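PDB 4UOP: lipoteichoic acid primase from Listeria monocytogenes, which has an extracellular catalytic domain of the sulfatase family, with a magnesium ion bound in it. Local coordinates for residues Y125-T128 / Q129-D133; D164-Y167 / P168-F172. All coordinates share one frame; numbering follows the deposited sequence.

Running from the N terminus, the chain leaves helix 107-117 and reaches contact 1, where residues 125-133 wind into the single turn of helix 127-130 and then run out as a loop. The chain passes helix 139-144 and strand 149-153 before contact 2, residues 164-172, which closes the C-terminal end of helix 163-169 and leads to strand 174-176. The two are in series, both local, one round a single helical turn, the other over a helix end, and neither encloses the other. They nevertheless meet in space: Thr128 CG2 packs on Phe166 CD2, and Gly132 O lies against Ala169 CB. Both also lean on helix 107-117, so three helical pieces of the sulfatase-type domain are tied together.

Contact 1. Residues Y125-T128 / Q129-D133; sequences YTNT and QTYGD
Tyr125 and Thr130 meet across a single helical turn, 127-130, with Thr126 at its N-cap position. The methyl CG2 of Thr130 stands over the centre of the Tyr125 ring, 4.0 Å from its centroid, a CH-pi contact. The same methyl also covers one face of the Tyr131 ring, so it is wedged between two aromatics whose side chains cross at about a right angle. It gets there because CG2 lies anti to the Thr130 backbone N, while OG1 (chi1 -55°) turns back to Tyr125, 3.3 Å from its CB. Asn127 runs alongside Tyr131, pointing the same way, with the amide steeply inclined to the ring; Asn127 OD1 sits at the ring edge, in plane, 3.3 Å from Tyr131 CE2. At the tip of the ring, Tyr131 OH is hydrogen-bonded to Asn433 OD1, and Trp113 of helix 107-117 packs against both side chains. Thr126 O takes two bonds: a nearly linear one from Thr130 N and a more bent one from Gln129 N, which comes from above the carbonyl plane. The Thr126 side chain makes no capping bond; separately, a water accepts from Thr126 N at 2.9 Å and is hydrogen-bonded to Thr130 OG1 at 3.2 Å.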
ATOM      1  N   TYR B 125       0.362   4.628   4.382  1.00 43.49           N
ATOM      2  CA  TYR B 125       1.569   4.328   5.180  1.00 40.40           C
ATOM      3  C   TYR B 125       1.572   2.944   5.848  1.00 34.55           C
ATOM      4  O   TYR B 125       0.549   2.277   5.928  1.00 33.91           O
ATOM      5  CB  TYR B 125       1.707   5.343   6.322  1.00 42.89           C
ATOM      6  CG  TYR B 125       1.729   6.799   5.929  1.00 45.46           C
ATOM      7  CD1 TYR B 125       2.818   7.344   5.255  1.00 48.25           C
ATOM      8  CD2 TYR B 125       0.674   7.648   6.273  1.00 47.39           C
ATOM      9  CE1 TYR B 125       2.845   8.690   4.911  1.00 49.36           C
ATOM     10  CE2 TYR B 125       0.693   8.993   5.937  1.00 50.45           C
ATOM     11  CZ  TYR B 125       1.780   9.506   5.254  1.00 51.20           C
ATOM     12  OH  TYR B 125       1.802  10.838   4.922  1.00 55.41           O
ATOM     13  N   THR B 126       2.751   2.530   6.313  1.00 30.96           N
ATOM     14  CA  THR B 126       2.870   1.540   7.387  1.00 27.84           C
ATOM     15  C   THR B 126       2.943   2.343   8.683  1.00 25.95           C
ATOM     16  O   THR B 126       3.940   3.024   8.948  1.00 24.66           O
ATOM     17  CB  THR B 126       4.114   0.641   7.218  1.00 28.44           C
ATOM     18  OG1 THR B 126       3.942  -0.171   6.054  1.00 30.67           O
ATOM     19  CG2 THR B 126       4.297  -0.271   8.399  1.00 28.83           C
ATOM     20  N   ASN B 127       1.881   2.285   9.478  1.00 24.86           N
ATOM     21  CA  ASN B 127       1.758   3.162  10.639  1.00 25.39           C
ATOM     22  C   ASN B 127       2.841   2.937  11.676  1.00 23.78           C
ATOM     23  O   ASN B 127       3.261   3.885  12.336  1.00 23.77           O
ATOM     24  CB  ASN B 127       0.355   3.070  11.268  1.00 25.86           C
ATOM     25  CG  ASN B 127      -0.673   3.888  10.510  1.00 28.25           C
ATOM     26  OD1 ASN B 127      -0.333   4.633   9.589  1.00 31.40           O
ATOM     27  ND2 ASN B 127      -1.926   3.745  10.874  1.00 28.80           N
ATOM     28  N   THR B 128       3.304   1.694  11.820  1.00 21.77           N
ATOM     29  CA  THR B 128       4.339   1.422  12.805  1.00 22.31           C
ATOM     30  C   THR B 128       5.643   2.128  12.417  1.00 22.54           C
ATOM     31  O   THR B 128       6.436   2.455  13.286  1.00 21.19           O
ATOM     32  CB  THR B 128       4.583  -0.091  13.024  1.00 22.49           C
ATOM     33  OG1 THR B 128       5.007  -0.706  11.807  1.00 22.67           O
ATOM     34  CG2 THR B 128       3.313  -0.765  13.534  1.00 22.45           C
ATOM     35  N   GLN B 129       5.845   2.353  11.119  1.00 23.51           N
ATOM     36  CA  GLN B 129       7.005   3.103  10.619  1.00 26.93           C
ATOM     37  C   GLN B 129       6.765   4.594  10.772  1.00 26.94           C
ATOM     38  O   GLN B 129       7.509   5.282  11.450  1.00 30.15           O
ATOM     39  CB  GLN B 129       7.247   2.805   9.139  1.00 28.98           C
ATOM     40  CG  GLN B 129       7.731   1.390   8.868  1.00 32.36           C
ATOM     41  CD  GLN B 129       9.241   1.254   8.916  1.00 33.98           C
ATOM     42  OE1 GLN B 129       9.963   2.188   9.294  1.00 34.42           O
ATOM     43  NE2 GLN B 129       9.728   0.083   8.525  1.00 34.98           N
ATOM     44  N   THR B 130       5.707   5.076  10.146  1.00 27.85           N
ATOM     45  CA  THR B 130       5.438   6.511  10.064  1.00 27.80           C
ATOM     46  C   THR B 130       5.164   7.170  11.412  1.00 28.98           C
ATOM     47  O   THR B 130       5.509   8.345  11.607  1.00 27.27           O
ATOM     48  CB  THR B 130       4.262   6.769   9.112  1.00 29.80           C
ATOM     49  OG1 THR B 130       4.556   6.166   7.848  1.00 32.63           O
ATOM     50  CG2 THR B 130       4.011   8.274   8.911  1.00 29.77           C
ATOM     51  N   TYR B 131       4.549   6.442  12.346  1.00 25.79           N
ATOM     52  CA  TYR B 131       4.145   7.054  13.616  1.00 25.67           C
ATOM     53  C   TYR B 131       4.869   6.491  14.838  1.00 25.09           C
ATOM     54  O   TYR B 131       4.465   6.723  15.983  1.00 23.80           O
ATOM     55  CB  TYR B 131       2.629   6.960  13.762  1.00 25.97           C
ATOM     56  CG  TYR B 131       1.907   7.683  12.658  1.00 26.44           C
ATOM     57  CD1 TYR B 131       1.901   9.074  12.606  1.00 26.53           C
ATOM     58  CD2 TYR B 131       1.264   6.983  11.635  1.00 27.66           C
ATOM     59  CE1 TYR B 131       1.257   9.746  11.590  1.00 28.51           C
ATOM     60  CE2 TYR B 131       0.611   7.653  10.613  1.00 28.10           C
ATOM     61  CZ  TYR B 131       0.606   9.036  10.600  1.00 28.73           C
ATOM     62  OH  TYR B 131      -0.040   9.705   9.595  1.00 30.13           O
ATOM     63  N   GLY B 132       5.981   5.800  14.601  1.00 25.61           N
ATOM     64  CA  GLY B 132       6.830   5.329  15.682  1.00 26.24           C
ATOM     65  C   GLY B 132       7.475   6.436  16.498  1.00 27.62           C
ATOM     66  O   GLY B 132       8.000   6.171  17.574  1.00 27.08           O
ATOM     67  N   ASP B 133       7.423   7.670  15.996  1.00 28.69           N
ATOM     68  CA  ASP B 133       7.946   8.839  16.720  1.00 30.65           C
ATOM     69  C   ASP B 133       6.891   9.591  17.540  1.00 29.97           C
ATOM     70  O   ASP B 133       7.165  10.689  18.038  1.00 31.52           O
ATOM     71  CB  ASP B 133       8.633   9.812  15.740  1.00 33.48           C
ATOM     72  CG  ASP B 133       7.677  10.383  14.691  1.00 36.08           C
ATOM     73  OD1 ASP B 133       6.495   9.972  14.636  1.00 36.87           O
ATOM     74  OD2 ASP B 133       8.119  11.241  13.897  1.00 38.20           O
TER
HETATM   75  O   HOH W   1       5.169   3.986   5.560  1.00 38.80           O

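Contact 2. Residues D164-Y167 / P168-F172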
ATOM      1  N   ASP B 164      11.121  -1.595  17.160  1.00 23.14           N
ATOM      2  CA  ASP B 164      11.958  -1.049  18.235  1.00 26.09           C
ATOM      3  C   ASP B 164      11.656   0.423  18.563  1.00 26.17           C
ATOM      4  O   ASP B 164      11.961   0.877  19.659  1.00 27.13           O
ATOM      5  CB  ASP B 164      13.454  -1.280  17.970  1.00 28.27           C
ATOM      6  CG  ASP B 164      13.938  -0.709  16.657  1.00 31.06           C
ATOM      7  OD1 ASP B 164      13.176   0.005  15.958  1.00 33.12           O
ATOM      8  OD2 ASP B 164      15.113  -0.992  16.321  1.00 33.81           O
ATOM      9  N   GLU B 165      11.034   1.149  17.635  1.00 25.12           N
ATOM     10  CA  GLU B 165      10.439   2.471  17.940  1.00 26.39           C
ATOM     11  C   GLU B 165       8.941   2.417  18.243  1.00 24.44           C
ATOM     12  O   GLU B 165       8.432   3.168  19.085  1.00 24.92           O
ATOM     13  CB  GLU B 165      10.665   3.425  16.766  1.00 27.99           C
ATOM     14  CG  GLU B 165      12.127   3.640  16.413  1.00 31.61           C
ATOM     15  CD  GLU B 165      12.921   4.267  17.547  1.00 37.97           C
ATOM     16  OE1 GLU B 165      12.342   5.077  18.315  1.00 43.79           O
ATOM     17  OE2 GLU B 165      14.129   3.956  17.668  1.00 40.84           O
ATOM     18  N   PHE B 166       8.220   1.561  17.533  1.00 22.39           N
ATOM     19  CA  PHE B 166       6.772   1.448  17.701  1.00 21.73           C
ATOM     20  C   PHE B 166       6.376   0.968  19.097  1.00 20.47           C
ATOM     21  O   PHE B 166       5.427   1.476  19.684  1.00 20.51           O
ATOM     22  CB  PHE B 166       6.201   0.532  16.619  1.00 21.65           C
ATOM     23  CG  PHE B 166       4.770   0.161  16.815  1.00 22.07           C
ATOM     24  CD1 PHE B 166       3.780   1.139  16.855  1.00 22.53           C
ATOM     25  CD2 PHE B 166       4.404  -1.169  16.967  1.00 22.38           C
ATOM     26  CE1 PHE B 166       2.456   0.787  17.030  1.00 23.06           C
ATOM     27  CE2 PHE B 166       3.078  -1.519  17.138  1.00 23.47           C
ATOM     28  CZ  PHE B 166       2.107  -0.538  17.175  1.00 22.70           C
ATOM     29  N   TYR B 167       7.094  -0.009  19.624  1.00 20.38           N
ATOM     30  CA  TYR B 167       6.719  -0.568  20.910  1.00 20.82           C
ATOM     31  C   TYR B 167       6.814   0.465  22.059  1.00 22.38           C
ATOM     32  O   TYR B 167       5.882   0.556  22.861  1.00 22.22           O
ATOM     33  CB  TYR B 167       7.466  -1.871  21.189  1.00 20.73           C
ATOM     34  CG  TYR B 167       7.057  -3.049  20.316  1.00 19.53           C
ATOM     35  CD1 TYR B 167       5.784  -3.153  19.751  1.00 20.27           C
ATOM     36  CD2 TYR B 167       7.940  -4.094  20.093  1.00 20.22           C
ATOM     37  CE1 TYR B 167       5.423  -4.251  18.985  1.00 19.42           C
ATOM     38  CE2 TYR B 167       7.589  -5.180  19.330  1.00 19.77           C
ATOM     39  CZ  TYR B 167       6.329  -5.250  18.775  1.00 19.43           C
ATOM     40  OH  TYR B 167       5.982  -6.342  18.017  1.00 20.47           O
ATOM     41  N   PRO B 168       7.902   1.263  22.113  1.00 24.35           N
ATOM     42  CA  PRO B 168       7.970   2.439  23.003  1.00 26.18           C
ATOM     43  C   PRO B 168       6.898   3.488  22.722  1.00 24.62           C
ATOM     44  O   PRO B 168       6.342   4.051  23.663  1.00 23.19           O
ATOM     45  CB  PRO B 168       9.351   3.038  22.699  1.00 26.69           C
ATOM     46  CG  PRO B 168      10.158   1.911  22.186  1.00 26.68           C
ATOM     47  CD  PRO B 168       9.216   0.957  21.518  1.00 24.84           C
ATOM     48  N   ALA B 169       6.606   3.739  21.444  1.00 23.58           N
ATOM     49  CA  ALA B 169       5.568   4.683  21.068  1.00 24.00           C
ATOM     50  C   ALA B 169       4.217   4.336  21.676  1.00 23.40           C
ATOM     51  O   ALA B 169       3.479   5.232  22.089  1.00 23.05           O
ATOM     52  CB  ALA B 169       5.450   4.789  19.550  1.00 24.46           C
ATOM     53  N   VAL B 170       3.865   3.047  21.703  1.00 22.05           N
ATOM     54  CA  VAL B 170       2.589   2.643  22.308  1.00 21.68           C
ATOM     55  C   VAL B 170       2.696   2.388  23.801  1.00 22.85           C
ATOM     56  O   VAL B 170       1.701   2.085  24.443  1.00 24.86           O
ATOM     57  CB  VAL B 170       1.912   1.427  21.608  1.00 20.86           C
ATOM     58  CG1 VAL B 170       1.484   1.797  20.204  1.00 21.19           C
ATOM     59  CG2 VAL B 170       2.808   0.191  21.598  1.00 20.60           C
ATOM     60  N   GLY B 171       3.896   2.499  24.357  1.00 23.22           N
ATOM     61  CA  GLY B 171       4.068   2.458  25.799  1.00 23.46           C
ATOM     62  C   GLY B 171       4.202   1.073  26.403  1.00 22.92           C
ATOM     63  O   GLY B 171       3.899   0.901  27.573  1.00 23.41           O
ATOM     64  N   PHE B 172       4.673   0.088  25.631  1.00 20.39           N
ATOM     65  CA  PHE B 172       5.099  -1.169  26.227  1.00 20.40           C
ATOM     66  C   PHE B 172       6.291  -0.872  27.141  1.00 21.57           C
ATOM     67  O   PHE B 172       7.197  -0.133  26.749  1.00 21.26           O
ATOM     68  CB  PHE B 172       5.495  -2.228  25.170  1.00 19.96           C
ATOM     69  CG  PHE B 172       4.334  -3.039  24.636  1.00 19.01           C
ATOM     70  CD1 PHE B 172       3.720  -3.999  25.426  1.00 18.94           C
ATOM     71  CD2 PHE B 172       3.881  -2.870  23.342  1.00 19.30           C
ATOM     72  CE1 PHE B 172       2.658  -4.735  24.956  1.00 18.94           C
ATOM     73  CE2 PHE B 172       2.820  -3.617  22.851  1.00 19.19           C
ATOM     74  CZ  PHE B 172       2.210  -4.554  23.660  1.00 18.94           C
TER
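Tyr167 and Phe172 meet across the C-terminal end of helix 163-169, where the chain leaves through a Schellman motif at Gly171. From the backbone outward, Tyr167 CB first lies 3.3 Å from Pro168 CD, a closeness that comes with the peptide link between the two residues. CG lies beside the backbone N and anti to the carbonyl carbon (chi1 -70°), and Tyr167 CD1 of the ring then comes 4.1 Å from Phe172 CD2. The two rings lie 5.7 Å apart between centroids with planes at 81°, an oblique pair. At the far end, Tyr167 OH is hydrogen-bonded to Glu112 of helix 107-117, which fixes the tip of this buried side chain.

The tyrosine's own carbonyl helps to place its partner: Tyr167 O accepts from Phe172 N at 3.1 Å and also sits at the edge of the Phe172 ring. Gly171, at positive phi, ends the helix; its N bonds to Pro168 O, which with the bond from Phe172 N to Tyr167 O makes the pair of the Schellman motif. Earlier in the turn, Pro168 has no N-H to give, and the helix kinks there; its CG rests 3.3 Å from Asp164 O. Regular bonding resumes with Ala169 N to Glu165 O and Val170 N to Phe166 O. On another side of the helix, Phe166 CE1 comes 3.5 Å from Val170 CG1, the two side chains meeting at a slant.

The helix is the middle element of a beta-alpha-beta unit between strands 149-153 and 174-176. Tyr167 packs on Thr152 and Phe172 on Thr150 and Thr152 of the first strand, while Tyr116 of helix 107-117 touches Tyr167 and meets the Phe172 ring edge-to-face.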